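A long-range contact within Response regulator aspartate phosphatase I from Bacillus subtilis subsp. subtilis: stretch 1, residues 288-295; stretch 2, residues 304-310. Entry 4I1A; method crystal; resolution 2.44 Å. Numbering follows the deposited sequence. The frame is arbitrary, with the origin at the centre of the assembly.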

# COMPACT_ATOMS: atom_id res chain seq x y z
N LYS A 288 -17.95 -7.81 -8.86
CA LYS A 288 -17.25 -7.09 -9.91
C LYS A 288 -15.73 -7.23 -9.70
O LYS A 288 -14.98 -7.46 -10.64
CB LYS A 288 -17.70 -5.62 -9.92
CG LYS A 288 -16.94 -4.71 -10.86
CD LYS A 288 -17.83 -3.58 -11.38
CE LYS A 288 -18.68 -2.94 -10.28
NZ LYS A 288 -19.84 -2.16 -10.85
N GLY A 289 -15.30 -7.13 -8.45
CA GLY A 289 -13.88 -7.23 -8.13
C GLY A 289 -13.34 -8.64 -8.25
O GLY A 289 -12.28 -8.88 -8.83
N ARG A 290 -14.09 -9.57 -7.68
CA ARG A 290 -13.78 -10.99 -7.78
C ARG A 290 -13.63 -11.44 -9.22
O ARG A 290 -12.83 -12.33 -9.52
CB ARG A 290 -14.90 -11.78 -7.09
CG ARG A 290 -14.76 -13.27 -7.12
CD ARG A 290 -16.09 -13.85 -7.48
NE ARG A 290 -16.58 -14.80 -6.50
CZ ARG A 290 -17.85 -15.19 -6.42
NH1 ARG A 290 -18.74 -14.69 -7.26
NH2 ARG A 290 -18.22 -16.07 -5.49
N PHE A 291 -14.38 -10.82 -10.13
CA PHE A 291 -14.30 -11.16 -11.55
C PHE A 291 -13.04 -10.55 -12.19
O PHE A 291 -12.31 -11.23 -12.91
CB PHE A 291 -15.56 -10.70 -12.29
CG PHE A 291 -15.40 -10.67 -13.79
CD1 PHE A 291 -15.22 -11.84 -14.52
CD2 PHE A 291 -15.46 -9.46 -14.48
CE1 PHE A 291 -15.08 -11.81 -15.90
CE2 PHE A 291 -15.32 -9.43 -15.86
CZ PHE A 291 -15.14 -10.60 -16.57
N ILE A 292 -12.81 -9.27 -11.91
CA ILE A 292 -11.63 -8.60 -12.41
C ILE A 292 -10.35 -9.27 -11.89
O ILE A 292 -9.37 -9.38 -12.62
CB ILE A 292 -11.67 -7.09 -12.11
CG1 ILE A 292 -12.82 -6.46 -12.90
CG2 ILE A 292 -10.34 -6.41 -12.45
CD1 ILE A 292 -12.81 -4.95 -12.97
N ALA A 293 -10.39 -9.73 -10.65
CA ALA A 293 -9.25 -10.44 -10.06
C ALA A 293 -8.97 -11.76 -10.77
O ALA A 293 -7.82 -12.10 -11.03
CB ALA A 293 -9.49 -10.69 -8.58
N ASP A 294 -10.03 -12.50 -11.07
CA ASP A 294 -9.88 -13.80 -11.71
C ASP A 294 -9.35 -13.68 -13.14
O ASP A 294 -8.50 -14.46 -13.56
CB ASP A 294 -11.19 -14.59 -11.68
CG ASP A 294 -11.21 -15.67 -10.60
OD1 ASP A 294 -10.64 -16.76 -10.84
OD2 ASP A 294 -11.80 -15.44 -9.52
N LYS A 295 -9.85 -12.71 -13.89
CA LYS A 295 -9.51 -12.64 -15.32
C LYS A 295 -8.19 -11.92 -15.58
O LYS A 295 -7.66 -11.94 -16.69
CB LYS A 295 -10.67 -12.04 -16.14
CG LYS A 295 -10.65 -10.53 -16.31
CD LYS A 295 -11.71 -10.11 -17.32
CE LYS A 295 -11.60 -8.65 -17.70
NZ LYS A 295 -12.06 -8.43 -19.11
N LYS A 304 -8.05 -12.91 -1.50
CA LYS A 304 -8.58 -11.91 -0.60
C LYS A 304 -10.10 -11.75 -0.71
O LYS A 304 -10.79 -11.65 0.31
CB LYS A 304 -7.84 -10.57 -0.76
CG LYS A 304 -6.42 -10.61 -0.19
CD LYS A 304 -5.59 -9.39 -0.60
CE LYS A 304 -4.27 -9.38 0.18
NZ LYS A 304 -3.27 -8.43 -0.37
N PHE A 305 -10.63 -11.74 -1.94
CA PHE A 305 -12.10 -11.75 -2.12
C PHE A 305 -12.74 -12.98 -1.47
O PHE A 305 -13.82 -12.88 -0.88
CB PHE A 305 -12.50 -11.62 -3.59
CG PHE A 305 -12.47 -10.21 -4.09
CD1 PHE A 305 -13.42 -9.28 -3.66
CD2 PHE A 305 -11.47 -9.78 -4.96
CE1 PHE A 305 -13.38 -7.96 -4.10
CE2 PHE A 305 -11.43 -8.46 -5.41
CZ PHE A 305 -12.39 -7.55 -4.98
N LYS A 306 -12.05 -14.12 -1.51
CA LYS A 306 -12.53 -15.33 -0.83
C LYS A 306 -12.69 -15.16 0.69
O LYS A 306 -13.55 -15.80 1.30
CB LYS A 306 -11.68 -16.56 -1.16
CG LYS A 306 -11.67 -16.93 -2.65
CD LYS A 306 -13.07 -16.82 -3.29
CE LYS A 306 -13.00 -16.58 -4.81
NZ LYS A 306 -12.30 -15.29 -5.18
N ILE A 307 -11.86 -14.31 1.29
CA ILE A 307 -12.00 -14.01 2.71
C ILE A 307 -13.27 -13.21 2.97
O ILE A 307 -14.05 -13.54 3.87
CB ILE A 307 -10.78 -13.22 3.28
CG1 ILE A 307 -9.51 -14.07 3.23
CG2 ILE A 307 -11.07 -12.75 4.72
CD1 ILE A 307 -8.23 -13.26 3.54
N LEU A 308 -13.50 -12.18 2.16
CA LEU A 308 -14.73 -11.41 2.25
C LEU A 308 -15.95 -12.31 2.02
O LEU A 308 -16.95 -12.23 2.74
CB LEU A 308 -14.72 -10.27 1.22
CG LEU A 308 -13.67 -9.17 1.40
CD1 LEU A 308 -14.02 -8.01 0.50
CD2 LEU A 308 -13.52 -8.70 2.88
N GLU A 309 -15.85 -13.19 1.02
CA GLU A 309 -16.92 -14.12 0.71
C GLU A 309 -17.28 -15.01 1.89
O GLU A 309 -18.46 -15.20 2.21
CB GLU A 309 -16.55 -15.00 -0.47
CG GLU A 309 -17.71 -15.89 -0.91
CD GLU A 309 -17.34 -16.76 -2.11
OE1 GLU A 309 -16.20 -16.61 -2.61
OE2 GLU A 309 -18.19 -17.58 -2.53
N GLY A 310 -16.26 -15.55 2.55
CA GLY A 310 -16.50 -16.45 3.67
C GLY A 310 -17.05 -15.68 4.85
O GLY A 310 -17.87 -16.18 5.61

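How do the two helices meet? They run roughly antiparallel, with 151° between their N-to-C directions, and their axes approach to 10.2 Å. The nearest backbone pair is Arg290 and Phe305, whose CA atoms lie 6.0 Å apart. The contact is modest, burying 263 Å² over both sides, and no backbone hydrogen bond crosses it; side chains and packing do the work.

What fills the space between the backbones? The buried ring of Phe305, whose CA-to-CB bond points toward the other helix, lies against the main chain at Gly289 and Arg290. Gly289 C is 3.4 Å from Phe305 CE2 and Arg290 N is 3.7 Å from the same CE2, both over one face of the ring. Glycine suits this place because it leaves room: a CB at Gly289 would come within 2.3 Å of Phe305 CZ, a clash. One turn along, the small Ala293 adds an apolar contact, its CB 4.2 Å from Phe305 CD2.

Which charges join the helices? Arg290 NH2 and Glu309 OE2, 3.3 Å apart, form a salt bridge that includes a weak hydrogen bond, with an N-H...acceptor angle of only 123°. Glu309 reaches across with chi1 and chi2 both t, and its OE2 meets the guanidinium at the edge, near its plane. The length of both side chains lets the bridge form beside the aromatic packing.

What does Lys306 contribute? Its CA-to-CB bond points sideways, but the end of the chain comes nearer, placing NZ 3.7 Å from Arg290 CG, against the aliphatic part of that side chain. The charge balance is mixed: Asp294 OD2 lies 4.4 Å from Lys306 NZ, too far for a salt bridge, while Arg290 NE, of like charge, is 4.5 Å from Lys306 NZ.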